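Probable oxidoreductase protein (Rhizobium etli, PDB 4FB5) probably acts as a nucleotide-dependent oxidoreductase of the GFO/IDH/MocA family, with a Rossmann-type domain that is likely to bind NAD(P). Local coordinates at residues A[276-284]-A[293-301]. Residues are numbered along the deposited sequence; the frame is centred on the assembly and turned at random.
Sequences WGRKGRIAL and ILYDQERMN
A beta hairpin, strands 281-288 and 291-296, pairs Leu284 with Tyr295 as an antiparallel hydrogen-bonded pair. Leu284 N gives a nearly straight bond to Tyr295 O (2.9 Å, 174°), and Tyr295 N returns one to Leu284 O. Ala283 and Asp296 form the next, non-hydrogen-bonded pair. Beyond it Gln297 N reaches Ile282 O at 2.9 Å, in the carbonyl plane. The side chains of Ile282 and Gln297 lie side by side, CB to CB.

Asp296 sends its CB to the sheet face of Ala283. With CG anti to the backbone N (chi1 -165°), its OD1 comes in to Arg281 NH1, a salt bridge of 2.9 Å. Its OD2 accepts from Glu298 N, two residues on, which closes an Asx turn. The guanidinium of Arg281 lies between Ala283 CB over one face and Arg278 NH2 over the other; its NH2 has a salt bridge to Glu181, and Arg278 also reaches Tyr287 of a second subunit. The hairpin belongs to the large mixed sheet of the C-terminal domain, where strand 175-183 flanks it and helix 158-168 packs on Leu284 and Tyr295, on the sheet face opposite Ala283 and Asp296.

Glu298 extends beyond CG to the turn before strand 281-288. OE1 accepts from Lys279 N (2.9 Å) and, through its anti lone pair, from Gly280 N (3.2 Å). A water links OE2 to Gly277 O and Arg278 NH1. With an alanine in place of Glu298, the amides of Lys279 and Gly280 would probably lose their shared acceptor, and the turn is likely to be freer to move.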
ATOM      1  N   TRP A 276       1.164  19.530   0.751  1.00 26.05           N
ATOM      2  CA  TRP A 276       2.459  18.990   1.205  1.00 24.23           C
ATOM      3  C   TRP A 276       2.514  17.476   1.141  1.00 24.43           C
ATOM      4  O   TRP A 276       1.622  16.796   1.668  1.00 22.69           O
ATOM      5  CB  TRP A 276       2.794  19.396   2.619  1.00 23.32           C
ATOM      6  CG  TRP A 276       3.472  20.727   2.763  1.00 24.77           C
ATOM      7  CD1 TRP A 276       2.972  21.837   3.448  1.00 24.88           C
ATOM      8  CD2 TRP A 276       4.728  21.123   2.238  1.00 22.58           C
ATOM      9  NE1 TRP A 276       3.849  22.857   3.386  1.00 27.33           N
ATOM     10  CE2 TRP A 276       4.945  22.467   2.660  1.00 26.59           C
ATOM     11  CE3 TRP A 276       5.680  20.502   1.442  1.00 23.13           C
ATOM     12  CZ2 TRP A 276       6.101  23.198   2.320  1.00 27.07           C
ATOM     13  CZ3 TRP A 276       6.814  21.223   1.064  1.00 25.34           C
ATOM     14  CH2 TRP A 276       7.030  22.570   1.525  1.00 26.29           C
ATOM     15  N   GLY A 277       3.575  16.969   0.494  1.00 23.66           N
ATOM     16  CA  GLY A 277       3.759  15.552   0.343  1.00 23.61           C
ATOM     17  C   GLY A 277       3.056  14.901  -0.831  1.00 24.13           C
ATOM     18  O   GLY A 277       3.276  13.756  -1.096  1.00 24.79           O
ATOM     19  N   ARG A 278       2.205  15.608  -1.547  1.00 24.35           N
ATOM     20  CA  ARG A 278       1.800  15.103  -2.827  1.00 24.56           C
ATOM     21  C   ARG A 278       2.816  15.590  -3.873  1.00 25.41           C
ATOM     22  O   ARG A 278       3.155  16.767  -3.927  1.00 24.82           O
ATOM     23  CB  ARG A 278       0.401  15.605  -3.131  1.00 25.03           C
ATOM     24  CG  ARG A 278      -0.647  15.295  -2.020  1.00 23.48           C
ATOM     25  CD  ARG A 278      -0.725  13.832  -1.809  1.00 24.44           C
ATOM     26  NE  ARG A 278      -1.953  13.349  -1.167  1.00 26.70           N
ATOM     27  CZ  ARG A 278      -2.119  12.066  -0.867  1.00 23.77           C
ATOM     28  NH1 ARG A 278      -1.142  11.253  -1.153  1.00 21.05           N
ATOM     29  NH2 ARG A 278      -3.204  11.614  -0.267  1.00 23.55           N
ATOM     30  N   LYS A 279       3.332  14.701  -4.705  1.00 26.41           N
ATOM     31  CA  LYS A 279       4.362  15.116  -5.661  1.00 27.04           C
ATOM     32  C   LYS A 279       3.814  15.155  -7.050  1.00 28.09           C
ATOM     33  O   LYS A 279       4.011  16.142  -7.769  1.00 30.59           O
ATOM     34  CB  LYS A 279       5.585  14.210  -5.622  1.00 26.94           C
ATOM     35  CG  LYS A 279       6.255  14.043  -4.202  1.00 27.58           C
ATOM     36  CD  LYS A 279       6.421  15.382  -3.469  1.00 28.98           C
ATOM     37  CE  LYS A 279       7.279  15.208  -2.242  1.00 30.13           C
ATOM     38  NZ  LYS A 279       7.360  16.419  -1.361  1.00 29.66           N
ATOM     39  N   GLY A 280       3.131  14.103  -7.459  1.00 27.34           N
ATOM     40  CA  GLY A 280       2.665  14.049  -8.819  1.00 26.46           C
ATOM     41  C   GLY A 280       1.385  13.278  -8.809  1.00 26.79           C
ATOM     42  O   GLY A 280       1.199  12.433  -9.658  1.00 27.68           O
ATOM     43  N   ARG A 281       0.510  13.556  -7.833  1.00 26.37           N
ATOM     44  CA  ARG A 281      -0.646  12.728  -7.596  1.00 25.98           C
ATOM     45  C   ARG A 281      -1.802  13.119  -8.508  1.00 26.98           C
ATOM     46  O   ARG A 281      -2.182  14.291  -8.579  1.00 27.43           O
ATOM     47  CB  ARG A 281      -1.101  12.858  -6.156  1.00 25.15           C
ATOM     48  CG  ARG A 281      -2.501  12.247  -5.858  1.00 24.76           C
ATOM     49  CD  ARG A 281      -2.663  12.246  -4.361  1.00 29.41           C
ATOM     50  NE  ARG A 281      -4.012  12.073  -3.849  1.00 30.50           N
ATOM     51  CZ  ARG A 281      -4.489  10.902  -3.445  1.00 32.30           C
ATOM     52  NH1 ARG A 281      -3.721   9.811  -3.496  1.00 30.79           N
ATOM     53  NH2 ARG A 281      -5.727  10.823  -2.981  1.00 31.32           N
ATOM     54  N   ILE A 282      -2.385  12.131  -9.164  1.00 26.82           N
ATOM     55  CA  ILE A 282      -3.673  12.286  -9.790  1.00 27.39           C
ATOM     56  C   ILE A 282      -4.393  11.053  -9.366  1.00 27.33           C
ATOM     57  O   ILE A 282      -3.935   9.946  -9.697  1.00 28.14           O
ATOM     58  CB  ILE A 282      -3.538  12.222 -11.306  1.00 27.84           C
ATOM     59  CG1 ILE A 282      -2.701  13.409 -11.787  1.00 29.28           C
ATOM     60  CG2 ILE A 282      -4.897  12.173 -11.929  1.00 27.33           C
ATOM     61  CD1 ILE A 282      -2.445  13.455 -13.273  1.00 31.28           C
ATOM     62  N   ALA A 283      -5.472  11.203  -8.617  1.00 26.07           N
ATOM     63  CA  ALA A 283      -6.135  10.025  -8.071  1.00 26.89           C
ATOM     64  C   ALA A 283      -7.517   9.980  -8.627  1.00 28.10           C
ATOM     65  O   ALA A 283      -8.303  10.932  -8.526  1.00 28.75           O
ATOM     66  CB  ALA A 283      -6.180  10.050  -6.563  1.00 25.61           C
ATOM     67  N   LEU A 284      -7.829   8.865  -9.225  1.00 28.83           N
ATOM     68  CA  LEU A 284      -9.091   8.747  -9.894  1.00 29.44           C
ATOM     69  C   LEU A 284      -9.837   7.552  -9.353  1.00 28.66           C
ATOM     70  O   LEU A 284      -9.272   6.471  -9.275  1.00 29.16           O
ATOM     71  CB  LEU A 284      -8.797   8.626 -11.363  1.00 29.98           C
ATOM     72  CG  LEU A 284      -9.884   8.206 -12.310  1.00 33.09           C
ATOM     73  CD1 LEU A 284     -10.897   9.279 -12.324  1.00 33.67           C
ATOM     74  CD2 LEU A 284      -9.219   8.064 -13.676  1.00 33.68           C
ATOM     75  N   ILE A 293     -13.187   1.166 -10.158  1.00 23.97           N
ATOM     76  CA  ILE A 293     -11.773   1.318 -10.522  1.00 24.15           C
ATOM     77  C   ILE A 293     -11.069   2.426  -9.717  1.00 23.85           C
ATOM     78  O   ILE A 293     -11.632   3.516  -9.541  1.00 24.06           O
ATOM     79  CB  ILE A 293     -11.667   1.597 -12.005  1.00 23.37           C
ATOM     80  CG1 ILE A 293     -11.914   0.308 -12.767  1.00 25.03           C
ATOM     81  CG2 ILE A 293     -10.323   2.165 -12.347  1.00 24.39           C
ATOM     82  CD1 ILE A 293     -12.634   0.467 -14.115  1.00 25.03           C
ATOM     83  N   LEU A 294      -9.856   2.128  -9.255  1.00 22.75           N
ATOM     84  CA  LEU A 294      -8.955   3.068  -8.606  1.00 21.51           C
ATOM     85  C   LEU A 294      -7.671   3.186  -9.404  1.00 22.60           C
ATOM     86  O   LEU A 294      -7.158   2.172  -9.912  1.00 22.49           O
ATOM     87  CB  LEU A 294      -8.623   2.599  -7.201  1.00 19.66           C
ATOM     88  CG  LEU A 294      -9.835   2.183  -6.347  1.00 21.14           C
ATOM     89  CD1 LEU A 294      -9.424   1.746  -4.961  1.00 14.47           C
ATOM     90  CD2 LEU A 294     -11.023   3.243  -6.267  1.00 16.02           C
ATOM     91  N   TYR A 295      -7.158   4.428  -9.535  1.00 23.56           N
ATOM     92  CA  TYR A 295      -5.908   4.691 -10.204  1.00 23.57           C
ATOM     93  C   TYR A 295      -5.218   5.848  -9.522  1.00 24.85           C
ATOM     94  O   TYR A 295      -5.875   6.711  -9.035  1.00 25.76           O
ATOM     95  CB  TYR A 295      -6.155   5.017 -11.668  1.00 23.81           C
ATOM     96  CG  TYR A 295      -4.936   5.563 -12.349  1.00 22.49           C
ATOM     97  CD1 TYR A 295      -3.906   4.731 -12.772  1.00 23.88           C
ATOM     98  CD2 TYR A 295      -4.766   6.919 -12.467  1.00 21.22           C
ATOM     99  CE1 TYR A 295      -2.730   5.268 -13.356  1.00 24.67           C
ATOM    100  CE2 TYR A 295      -3.607   7.448 -12.993  1.00 22.90           C
ATOM    101  CZ  TYR A 295      -2.634   6.630 -13.451  1.00 23.62           C
ATOM    102  OH  TYR A 295      -1.627   7.219 -14.054  1.00 28.28           O
ATOM    103  N   ASP A 296      -3.893   5.852  -9.502  1.00 26.21           N
ATOM    104  CA  ASP A 296      -3.108   6.881  -8.856  1.00 28.17           C
ATOM    105  C   ASP A 296      -1.786   7.073  -9.617  1.00 28.68           C
ATOM    106  O   ASP A 296      -0.907   6.198  -9.517  1.00 29.69           O
ATOM    107  CB  ASP A 296      -2.764   6.481  -7.434  1.00 28.85           C
ATOM    108  CG  ASP A 296      -2.257   7.684  -6.584  1.00 33.56           C
ATOM    109  OD1 ASP A 296      -2.754   7.837  -5.432  1.00 34.97           O
ATOM    110  OD2 ASP A 296      -1.371   8.473  -7.053  1.00 36.86           O
ATOM    111  N   GLN A 297      -1.654   8.208 -10.320  1.00 27.49           N
ATOM    112  CA  GLN A 297      -0.475   8.602 -11.078  1.00 27.34           C
ATOM    113  C   GLN A 297       0.878   8.374 -10.392  1.00 27.68           C
ATOM    114  O   GLN A 297       1.906   8.300 -11.060  1.00 27.45           O
ATOM    115  CB  GLN A 297      -0.567  10.092 -11.412  1.00 27.50           C
ATOM    116  CG  GLN A 297       0.372  10.527 -12.516  1.00 28.41           C
ATOM    117  CD  GLN A 297       0.065   9.797 -13.840  1.00 30.77           C
ATOM    118  OE1 GLN A 297      -1.108   9.543 -14.185  1.00 30.80           O
ATOM    119  NE2 GLN A 297       1.100   9.453 -14.566  1.00 28.39           N
ATOM    120  N   GLU A 298       0.894   8.323  -9.065  1.00 27.90           N
ATOM    121  CA  GLU A 298       2.163   8.197  -8.346  1.00 28.81           C
ATOM    122  C   GLU A 298       2.696   6.761  -8.406  1.00 28.05           C
ATOM    123  O   GLU A 298       3.860   6.520  -8.104  1.00 27.49           O
ATOM    124  CB  GLU A 298       2.051   8.730  -6.895  1.00 28.94           C
ATOM    125  CG  GLU A 298       2.209  10.257  -6.793  1.00 31.76           C
ATOM    126  CD  GLU A 298       2.109  10.815  -5.336  1.00 35.83           C
ATOM    127  OE1 GLU A 298       2.503  11.987  -5.136  1.00 31.69           O
ATOM    128  OE2 GLU A 298       1.637  10.092  -4.407  1.00 38.03           O
ATOM    129  N   ARG A 299       1.799   5.841  -8.764  1.00 28.44           N
ATOM    130  CA  ARG A 299       2.060   4.457  -9.151  1.00 29.00           C
ATOM    131  C   ARG A 299       1.366   4.257 -10.507  1.00 29.78           C
ATOM    132  O   ARG A 299       0.492   3.413 -10.689  1.00 30.08           O
ATOM    133  CB  ARG A 299       1.480   3.525  -8.105  1.00 28.38           C
ATOM    134  CG  ARG A 299       2.203   3.693  -6.800  1.00 31.42           C
ATOM    135  CD  ARG A 299       1.839   2.674  -5.769  1.00 36.09           C
ATOM    136  NE  ARG A 299       0.405   2.693  -5.481  1.00 36.91           N
ATOM    137  CZ  ARG A 299      -0.221   3.695  -4.905  1.00 39.22           C
ATOM    138  NH1 ARG A 299       0.448   4.817  -4.591  1.00 42.02           N
ATOM    139  NH2 ARG A 299      -1.522   3.596  -4.695  1.00 40.33           N
HETATM  140  N   MSE A 300       1.716   5.144 -11.410  1.00 30.47           N
HETATM  141  CA  MSE A 300       1.394   5.165 -12.824  1.00 32.15           C
HETATM  142  C   MSE A 300       1.220   3.776 -13.516  1.00 31.21           C
HETATM  143  O   MSE A 300       0.507   3.606 -14.526  1.00 29.59           O
HETATM  144  CB  MSE A 300       2.621   5.785 -13.436  1.00 32.30           C
HETATM  145  CG  MSE A 300       2.340   6.869 -14.309  1.00 40.84           C
HETATM  146 SE   MSE A 300       3.762   7.068 -15.677  1.00 53.42          SE
HETATM  147  CE  MSE A 300       5.383   6.939 -14.526  1.00 50.53           C
ATOM    148  N   ASN A 301       1.954   2.801 -13.011  1.00 29.66           N
ATOM    149  CA  ASN A 301       1.983   1.542 -13.723  1.00 29.33           C
ATOM    150  C   ASN A 301       1.036   0.492 -13.166  1.00 27.68           C
ATOM    151  O   ASN A 301       1.230  -0.648 -13.378  1.00 27.26           O
ATOM    152  CB  ASN A 301       3.425   1.056 -13.897  1.00 28.38           C
ATOM    153  CG  ASN A 301       4.206   1.954 -14.862  1.00 30.93           C
ATOM    154  OD1 ASN A 301       5.046   2.730 -14.447  1.00 30.26           O
ATOM    155  ND2 ASN A 301       3.871   1.891 -16.155  1.00 30.95           N
TER
HETATM  156  O   HOH W   1       1.802  11.428  -2.035  1.00 20.02           O
HETATM  157  O   HOH W   2      -4.595   7.536  -3.193  1.00 37.48           O